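Local structure of enolase (alpha proteobacterium BAL199, 3UGV) at residues K84-A89 / S124-S129; A176-L181 / E210-A215; V332-M337 / L367-K372. The protein probably catalyses a magnesium-dependent reaction that begins by drawing a proton from beside a carboxylate, as do other members of the enolase superfamily. All coordinates share one frame; numbering follows the deposited sequence.

Contact 1 (K84-A89 / S124-S129)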
loop_
_atom_site.group_PDB
_atom_site.type_symbol
_atom_site.label_atom_id
_atom_site.label_comp_id
_atom_site.label_asym_id
_atom_site.label_seq_id
_atom_site.Cartn_x
_atom_site.Cartn_y
_atom_site.Cartn_z
ATOM N N LYS F 84 39.253 -14.661 19.259
ATOM C CA LYS F 84 39.275 -14.879 20.709
ATOM C C LYS F 84 37.882 -14.931 21.340
ATOM O O LYS F 84 37.749 -15.224 22.531
ATOM C CB LYS F 84 40.114 -13.815 21.413
ATOM C CG LYS F 84 41.583 -13.843 21.066
ATOM C CD LYS F 84 42.305 -12.730 21.792
ATOM C CE LYS F 84 41.538 -11.421 21.682
ATOM N NZ LYS F 84 42.308 -10.285 22.255
ATOM N N TYR F 85 36.847 -14.624 20.565
ATOM C CA TYR F 85 35.489 -14.802 21.057
ATOM C C TYR F 85 34.901 -16.067 20.441
ATOM O O TYR F 85 34.197 -16.827 21.109
ATOM C CB TYR F 85 34.589 -13.609 20.728
ATOM C CG TYR F 85 35.247 -12.243 20.722
ATOM C CD1 TYR F 85 36.289 -11.925 21.594
ATOM C CD2 TYR F 85 34.815 -11.266 19.832
ATOM C CE1 TYR F 85 36.884 -10.662 21.564
ATOM C CE2 TYR F 85 35.392 -10.015 19.794
ATOM C CZ TYR F 85 36.423 -9.709 20.654
ATOM O OH TYR F 85 36.979 -8.444 20.584
ATOM N N LEU F 86 35.213 -16.287 19.165
ATOM C CA LEU F 86 34.630 -17.381 18.386
ATOM C C LEU F 86 35.176 -18.752 18.761
ATOM O O LEU F 86 34.418 -19.718 18.821
ATOM C CB LEU F 86 34.803 -17.147 16.878
ATOM C CG LEU F 86 34.012 -15.960 16.326
ATOM C CD1 LEU F 86 34.486 -15.584 14.922
ATOM C CD2 LEU F 86 32.510 -16.240 16.371
ATOM N N VAL F 87 36.483 -18.845 18.994
ATOM C CA VAL F 87 37.074 -20.116 19.405
ATOM C C VAL F 87 36.455 -20.664 20.708
ATOM O O VAL F 87 36.040 -21.827 20.763
ATOM C CB VAL F 87 38.594 -20.021 19.543
ATOM C CG1 VAL F 87 39.097 -21.046 20.551
ATOM C CG2 VAL F 87 39.252 -20.207 18.188
ATOM N N PRO F 88 36.384 -19.832 21.761
ATOM C CA PRO F 88 35.721 -20.332 22.967
ATOM C C PRO F 88 34.267 -20.673 22.690
ATOM O O PRO F 88 33.770 -21.659 23.212
ATOM C CB PRO F 88 35.816 -19.150 23.936
ATOM C CG PRO F 88 37.000 -18.380 23.468
ATOM C CD PRO F 88 36.982 -18.504 21.971
ATOM N N ALA F 89 33.592 -19.871 21.879
ATOM C CA ALA F 89 32.195 -20.148 21.558
ATOM C C ALA F 89 32.046 -21.505 20.874
ATOM O O ALA F 89 31.106 -22.250 21.148
ATOM C CB ALA F 89 31.618 -19.052 20.686
ATOM N N SER F 124 26.825 -14.918 17.465
ATOM C CA SER F 124 26.103 -16.173 17.727
ATOM C C SER F 124 25.931 -16.987 16.441
ATOM O O SER F 124 26.268 -18.167 16.382
ATOM C CB SER F 124 24.711 -15.905 18.322
ATOM O OG SER F 124 24.745 -15.010 19.414
ATOM N N MET F 125 25.380 -16.328 15.427
ATOM C CA MET F 125 25.140 -16.914 14.124
ATOM C C MET F 125 26.447 -17.466 13.535
ATOM O O MET F 125 26.473 -18.557 12.963
ATOM C CB MET F 125 24.524 -15.848 13.197
ATOM C CG MET F 125 24.222 -16.310 11.767
ATOM S SD MET F 125 23.226 -17.812 11.759
ATOM C CE MET F 125 21.805 -17.247 10.831
ATOM N N ILE F 126 27.530 -16.710 13.698
ATOM C CA ILE F 126 28.824 -17.076 13.129
ATOM C C ILE F 126 29.416 -18.370 13.708
ATOM O O ILE F 126 29.985 -19.183 12.970
ATOM C CB ILE F 126 29.827 -15.916 13.236
ATOM C CG1 ILE F 126 29.312 -14.725 12.422
ATOM C CG2 ILE F 126 31.189 -16.344 12.723
ATOM C CD1 ILE F 126 30.262 -13.572 12.349
ATOM N N ALA F 127 29.280 -18.571 15.015
ATOM C CA ALA F 127 29.782 -19.795 15.618
ATOM C C ALA F 127 28.951 -20.970 15.131
ATOM O O ALA F 127 29.498 -22.001 14.729
ATOM C CB ALA F 127 29.748 -19.713 17.113
ATOM N N ALA F 128 27.631 -20.804 15.145
ATOM C CA ALA F 128 26.727 -21.847 14.653
ATOM C C ALA F 128 26.945 -22.188 13.177
ATOM O O ALA F 128 26.836 -23.344 12.804
ATOM C CB ALA F 128 25.274 -21.466 14.893
ATOM N N SER F 129 27.235 -21.186 12.346
ATOM C CA SER F 129 27.427 -21.407 10.908
ATOM C C SER F 129 28.668 -22.255 10.640
ATOM O O SER F 129 28.669 -23.120 9.767
ATOM C CB SER F 129 27.528 -20.075 10.158
ATOM O OG SER F 129 26.293 -19.380 10.155
#
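Leu-86 and Ala-89 of helix 83-97 pack on Ile-126 and Ala-127 of helix 123-142, a helix pair in the N-terminal capping domain of the mandelate racemase and muconate lactonizing enzyme family. The short axes cross at -53° and come within 9.6 Å. The contact is apolar throughout, and no hydrogen bond passes between the two segments. Leu-86 does most of the reaching. Its CG stands beside the backbone N and anti to the carbonyl carbon (chi1 -67°), which carries both methyls over to the other helix. There the fork of CD1 and CD2 closes on one branch of Ile-126, the methyl CG2. CD2 of Leu-86 is 3.9 Å from CG2 of Ile-126, and CD1 of Leu-86 is 4.0 Å from the same methyl. CD2 of Leu-86 also lies 4.2 Å from the backbone N of Ala-127. Leu-90 and Met-93 continue the packing on Ala-127 farther along helix 83-97. The first helix faces a second subunit as well: Lys-84 forms a salt bridge, and Tyr-85 a hydrogen bond, with Asp-92 of that subunit. One turn on from Leu-86, two small side chains meet methyl to methyl, CB of Ala-89 being 4.1 Å from CB of Ala-127.

Contact 2 (A176-L181 / E210-A215)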
loop_
_atom_site.group_PDB
_atom_site.type_symbol
_atom_site.label_atom_id
_atom_site.label_comp_id
_atom_site.label_asym_id
_atom_site.label_seq_id
_atom_site.Cartn_x
_atom_site.Cartn_y
_atom_site.Cartn_z
ATOM N N ALA F 176 46.505 -2.958 -14.624
ATOM C CA ALA F 176 47.531 -3.984 -14.819
ATOM C C ALA F 176 47.177 -5.235 -14.027
ATOM O O ALA F 176 47.329 -6.349 -14.509
ATOM C CB ALA F 176 48.894 -3.471 -14.412
ATOM N N GLU F 177 46.674 -5.036 -12.816
ATOM C CA GLU F 177 46.284 -6.140 -11.969
ATOM C C GLU F 177 45.065 -6.869 -12.533
ATOM O O GLU F 177 44.935 -8.082 -12.381
ATOM C CB GLU F 177 45.999 -5.633 -10.565
ATOM C CG GLU F 177 45.559 -6.722 -9.618
ATOM C CD GLU F 177 45.675 -6.304 -8.163
ATOM O OE1 GLU F 177 46.808 -6.345 -7.626
ATOM O OE2 GLU F 177 44.640 -5.931 -7.559
ATOM N N ALA F 178 44.174 -6.128 -13.186
ATOM C CA ALA F 178 43.014 -6.741 -13.824
ATOM C C ALA F 178 43.432 -7.791 -14.876
ATOM O O ALA F 178 42.835 -8.876 -14.951
ATOM C CB ALA F 178 42.123 -5.679 -14.441
ATOM N N VAL F 179 44.457 -7.476 -15.670
ATOM C CA VAL F 179 44.976 -8.434 -16.656
ATOM C C VAL F 179 45.409 -9.738 -15.961
ATOM O O VAL F 179 45.073 -10.828 -16.423
ATOM C CB VAL F 179 46.144 -7.846 -17.524
ATOM C CG1 VAL F 179 46.680 -8.891 -18.531
ATOM C CG2 VAL F 179 45.712 -6.576 -18.255
ATOM N N GLU F 180 46.146 -9.611 -14.855
ATOM C CA GLU F 180 46.554 -10.759 -14.033
ATOM C C GLU F 180 45.340 -11.537 -13.519
ATOM O O GLU F 180 45.220 -12.735 -13.765
ATOM C CB GLU F 180 47.371 -10.320 -12.813
ATOM C CG GLU F 180 48.833 -9.933 -13.022
ATOM C CD GLU F 180 49.489 -9.484 -11.695
ATOM O OE1 GLU F 180 49.904 -10.355 -10.892
ATOM O OE2 GLU F 180 49.570 -8.259 -11.443
ATOM N N LEU F 181 44.448 -10.861 -12.792
ATOM C CA LEU F 181 43.282 -11.536 -12.217
ATOM C C LEU F 181 42.452 -12.265 -13.270
ATOM O O LEU F 181 42.021 -13.390 -13.043
ATOM C CB LEU F 181 42.388 -10.559 -11.470
ATOM C CG LEU F 181 43.012 -9.676 -10.400
ATOM C CD1 LEU F 181 41.897 -8.971 -9.651
ATOM C CD2 LEU F 181 43.863 -10.509 -9.470
ATOM N N GLU F 210 37.236 2.626 -16.516
ATOM C CA GLU F 210 37.580 2.795 -17.934
ATOM C C GLU F 210 38.935 2.172 -18.231
ATOM O O GLU F 210 39.098 1.517 -19.246
ATOM C CB GLU F 210 37.570 4.273 -18.344
ATOM C CG GLU F 210 36.219 4.998 -18.151
ATOM C CD GLU F 210 35.121 4.531 -19.116
ATOM O OE1 GLU F 210 35.327 3.523 -19.833
ATOM O OE2 GLU F 210 34.046 5.180 -19.161
ATOM N N ALA F 211 39.895 2.347 -17.327
ATOM C CA ALA F 211 41.230 1.772 -17.506
ATOM C C ALA F 211 41.209 0.239 -17.481
ATOM O O ALA F 211 41.905 -0.421 -18.259
ATOM C CB ALA F 211 42.183 2.311 -16.448
ATOM N N VAL F 212 40.411 -0.326 -16.580
ATOM C CA VAL F 212 40.275 -1.774 -16.500
ATOM C C VAL F 212 39.699 -2.345 -17.799
ATOM O O VAL F 212 40.208 -3.314 -18.349
ATOM C CB VAL F 212 39.383 -2.202 -15.304
ATOM C CG1 VAL F 212 38.955 -3.640 -15.461
ATOM C CG2 VAL F 212 40.110 -1.991 -13.977
ATOM N N TRP F 213 38.632 -1.733 -18.284
ATOM C CA TRP F 213 38.001 -2.176 -19.514
ATOM C C TRP F 213 38.898 -1.964 -20.738
ATOM O O TRP F 213 38.866 -2.760 -21.660
ATOM C CB TRP F 213 36.664 -1.459 -19.699
ATOM C CG TRP F 213 35.495 -2.202 -19.103
ATOM C CD1 TRP F 213 35.354 -3.557 -18.997
ATOM C CD2 TRP F 213 34.304 -1.631 -18.535
ATOM N NE1 TRP F 213 34.149 -3.865 -18.407
ATOM C CE2 TRP F 213 33.483 -2.702 -18.121
ATOM C CE3 TRP F 213 33.847 -0.320 -18.350
ATOM C CZ2 TRP F 213 32.232 -2.502 -17.529
ATOM C CZ3 TRP F 213 32.603 -0.123 -17.766
ATOM C CH2 TRP F 213 31.814 -1.210 -17.358
ATOM N N ASP F 214 39.689 -0.893 -20.756
ATOM C CA ASP F 214 40.637 -0.692 -21.849
ATOM C C ASP F 214 41.640 -1.845 -21.853
ATOM O O ASP F 214 42.146 -2.250 -22.906
ATOM C CB ASP F 214 41.370 0.658 -21.732
ATOM C CG ASP F 214 40.460 1.872 -22.039
ATOM O OD1 ASP F 214 39.372 1.687 -22.649
ATOM O OD2 ASP F 214 40.844 3.015 -21.668
ATOM N N ALA F 215 41.904 -2.384 -20.667
ATOM C CA ALA F 215 42.875 -3.464 -20.507
ATOM C C ALA F 215 42.335 -4.879 -20.747
ATOM O O ALA F 215 43.071 -5.737 -21.236
ATOM C CB ALA F 215 43.503 -3.386 -19.122
#
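Ala-178 and Val-212 meet methyl to methyl between helices 171-183 and 202-216, and Val-179 and Ala-215 do the same nearby. Each pair sets one branch of a valine against the single methyl of an alanine. The roles are exchanged: the alanine of the first pair belongs to helix 171-183, that of the second to helix 202-216. CB of Ala-178 points at the other helix and lies 3.9 Å from CG1 of Val-212. That methyl is anti to the backbone N of Val-212 (chi1 165°). In the second pair the other kind of branch is used. CG2 of Val-179, beside its own backbone N, comes within 4.0 Å of CB of Ala-215. The same methyl lies 4.1 Å from the backbone O of Ala-215. The small alanines let the backbones approach, with CA of Ala-178 and CA of Val-212 6.3 Å apart.

The helices belong to the C-terminal barrel domain of the enolase superfamily. They flank the parallel strands 192-196 and 221-225: Ala-178 also touches Leu-193 of the first, and Val-212 touches Leu-222 of the second. Val-179 is exposed, whereas Ala-178 and Val-212 are buried, so the contact runs from the sheet side out to the surface. With no hydrogen bond or charge pair across it, the contact between these segments depends on the fit of aliphatic groups.

Contact 3 (V332-M337 / L367-K372)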
loop_
_atom_site.group_PDB
_atom_site.type_symbol
_atom_site.label_atom_id
_atom_site.label_comp_id
_atom_site.label_asym_id
_atom_site.label_seq_id
_atom_site.Cartn_x
_atom_site.Cartn_y
_atom_site.Cartn_z
ATOM N N VAL F 332 32.499 -24.470 -0.234
ATOM C CA VAL F 332 31.103 -24.683 0.135
ATOM C C VAL F 332 30.248 -23.978 -0.900
ATOM O O VAL F 332 29.227 -24.499 -1.364
ATOM C CB VAL F 332 30.750 -24.097 1.518
ATOM C CG1 VAL F 332 29.317 -24.451 1.878
ATOM C CG2 VAL F 332 31.695 -24.612 2.584
ATOM N N GLY F 333 30.687 -22.781 -1.273
ATOM C CA GLY F 333 30.008 -22.020 -2.305
ATOM C C GLY F 333 29.727 -22.815 -3.573
ATOM O O GLY F 333 28.578 -22.922 -4.021
ATOM N N ALA F 334 30.773 -23.380 -4.167
ATOM C CA ALA F 334 30.582 -24.131 -5.404
ATOM C C ALA F 334 29.632 -25.325 -5.208
ATOM O O ALA F 334 28.804 -25.625 -6.085
ATOM C CB ALA F 334 31.925 -24.565 -5.994
ATOM N N HIS F 335 29.726 -25.985 -4.054
ATOM C CA HIS F 335 28.839 -27.118 -3.775
ATOM C C HIS F 335 27.364 -26.725 -3.775
ATOM O O HIS F 335 26.581 -27.320 -4.511
ATOM C CB HIS F 335 29.217 -27.833 -2.471
ATOM C CG HIS F 335 30.343 -28.808 -2.628
ATOM N ND1 HIS F 335 30.147 -30.119 -3.010
ATOM C CD2 HIS F 335 31.680 -28.660 -2.461
ATOM C CE1 HIS F 335 31.313 -30.738 -3.070
ATOM N NE2 HIS F 335 32.258 -29.875 -2.742
ATOM N N VAL F 336 26.987 -25.722 -2.975
ATOM C CA VAL F 336 25.571 -25.345 -2.871
ATOM C C VAL F 336 25.064 -24.657 -4.129
ATOM O O VAL F 336 23.876 -24.736 -4.434
ATOM C CB VAL F 336 25.241 -24.444 -1.638
ATOM C CG1 VAL F 336 25.541 -25.168 -0.351
ATOM C CG2 VAL F 336 26.008 -23.129 -1.706
ATOM N N MET F 337 25.954 -23.983 -4.858
ATOM C CA MET F 337 25.547 -23.340 -6.120
ATOM C C MET F 337 25.105 -24.368 -7.147
ATOM O O MET F 337 24.303 -24.061 -8.034
ATOM C CB MET F 337 26.653 -22.446 -6.702
ATOM C CG MET F 337 26.884 -21.172 -5.917
ATOM S SD MET F 337 25.585 -19.966 -6.213
ATOM C CE MET F 337 26.169 -19.238 -7.749
ATOM N N LEU F 367 34.777 -22.502 -11.604
ATOM C CA LEU F 367 35.380 -23.295 -10.533
ATOM C C LEU F 367 34.834 -24.724 -10.605
ATOM O O LEU F 367 33.623 -24.934 -10.625
ATOM C CB LEU F 367 35.071 -22.682 -9.161
ATOM C CG LEU F 367 35.869 -23.238 -7.980
ATOM C CD1 LEU F 367 37.344 -22.847 -8.121
ATOM C CD2 LEU F 367 35.317 -22.786 -6.625
ATOM N N ILE F 368 35.735 -25.700 -10.657
ATOM C CA ILE F 368 35.363 -27.105 -10.820
ATOM C C ILE F 368 35.163 -27.782 -9.470
ATOM O O ILE F 368 36.088 -27.828 -8.674
ATOM C CB ILE F 368 36.466 -27.880 -11.564
ATOM C CG1 ILE F 368 36.673 -27.304 -12.966
ATOM C CG2 ILE F 368 36.111 -29.359 -11.630
ATOM C CD1 ILE F 368 35.381 -27.187 -13.776
ATOM N N VAL F 369 33.961 -28.286 -9.202
ATOM C CA VAL F 369 33.712 -29.020 -7.959
ATOM C C VAL F 369 34.230 -30.430 -8.162
ATOM O O VAL F 369 33.793 -31.110 -9.088
ATOM C CB VAL F 369 32.207 -29.119 -7.591
ATOM C CG1 VAL F 369 32.032 -29.974 -6.343
ATOM C CG2 VAL F 369 31.585 -27.748 -7.379
ATOM N N PRO F 370 35.160 -30.874 -7.301
ATOM C CA PRO F 370 35.834 -32.169 -7.470
ATOM C C PRO F 370 34.964 -33.318 -6.979
ATOM O O PRO F 370 34.168 -33.142 -6.054
ATOM C CB PRO F 370 37.050 -32.038 -6.557
ATOM C CG PRO F 370 36.542 -31.188 -5.426
ATOM C CD PRO F 370 35.597 -30.182 -6.075
ATOM N N ASP F 371 35.115 -34.487 -7.589
ATOM C CA ASP F 371 34.378 -35.654 -7.141
ATOM C C ASP F 371 35.073 -36.263 -5.922
ATOM O O ASP F 371 35.651 -37.344 -6.009
ATOM C CB ASP F 371 34.262 -36.681 -8.269
ATOM C CG ASP F 371 32.988 -37.512 -8.181
ATOM O OD1 ASP F 371 32.468 -37.724 -7.063
ATOM O OD2 ASP F 371 32.503 -37.954 -9.242
ATOM N N LYS F 372 35.036 -35.550 -4.798
ATOM C CA LYS F 372 35.544 -36.066 -3.529
ATOM C C LYS F 372 34.432 -35.982 -2.491
ATOM O O LYS F 372 33.502 -35.201 -2.652
ATOM C CB LYS F 372 36.785 -35.293 -3.075
ATOM C CG LYS F 372 37.900 -35.286 -4.112
ATOM C CD LYS F 372 39.236 -34.848 -3.529
ATOM C CE LYS F 372 39.368 -33.337 -3.420
ATOM N NZ LYS F 372 40.716 -32.956 -2.895
HETATM O O HOH W 1 34.151 -32.119 -3.083
#
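His-335 and Val-369 meet through their first torsions. CG of His-335 stands beside its backbone N (chi1 -82°), and chi2 of -87° turns the ring so that one face receives Val-369. CG1 of Val-369, anti to the backbone N (chi1 176°), lies over that face in a CH-pi contact. It is 3.7 Å from the ring centroid and nearest to CE1 of His-335, at 3.4 Å. The other branch, CG2 of Val-369, presses on CB of Ala-334 at 3.5 Å, tighter than usual for two carbons. CD2 of Leu-367 reaches the same CB of Ala-334 at 3.9 Å. Helix 330-337 is thereby packed against strand 366-368 and the loop after it, within the enolase C-terminal barrel domain. The strand pairs with strand 157-162, whose Val-158 also touches Ala-334. At the ring edge a water lies in plane, 3.0 Å from NE2 of His-335, with the backbone O of Pro-370 at 3.1 Å and that of Lys-372 at 3.2 Å as possible acceptors. NE2 also bonds Tyr-360 OH, and ND1 bonds the backbone N of Cys-148. A leucine at His-335 would probably leave Tyr-360 OH and the backbone N of Cys-148 without this partner.

Following the chain from the N terminus, contact 1 comes first. It closes a loop of 34 residues, largely helical, and ties two helices of the N-terminal domain. Contact 2 closes next, over 28 residues that include strand 192-196, and joins neighbouring helices on the outside of the barrel domain. Contact 3 comes last and spans 29 residues with strands but no helix, bringing helix 330-337 to strand 366-368. The three lie in series, so none nests within or crosses another. Contacts 1 and 2 lie on opposite sides of the chain's centre, their centres 38 Å apart. Contacts 2 and 3 share the C-terminal domain, yet their nearest atoms remain about 12 Å apart.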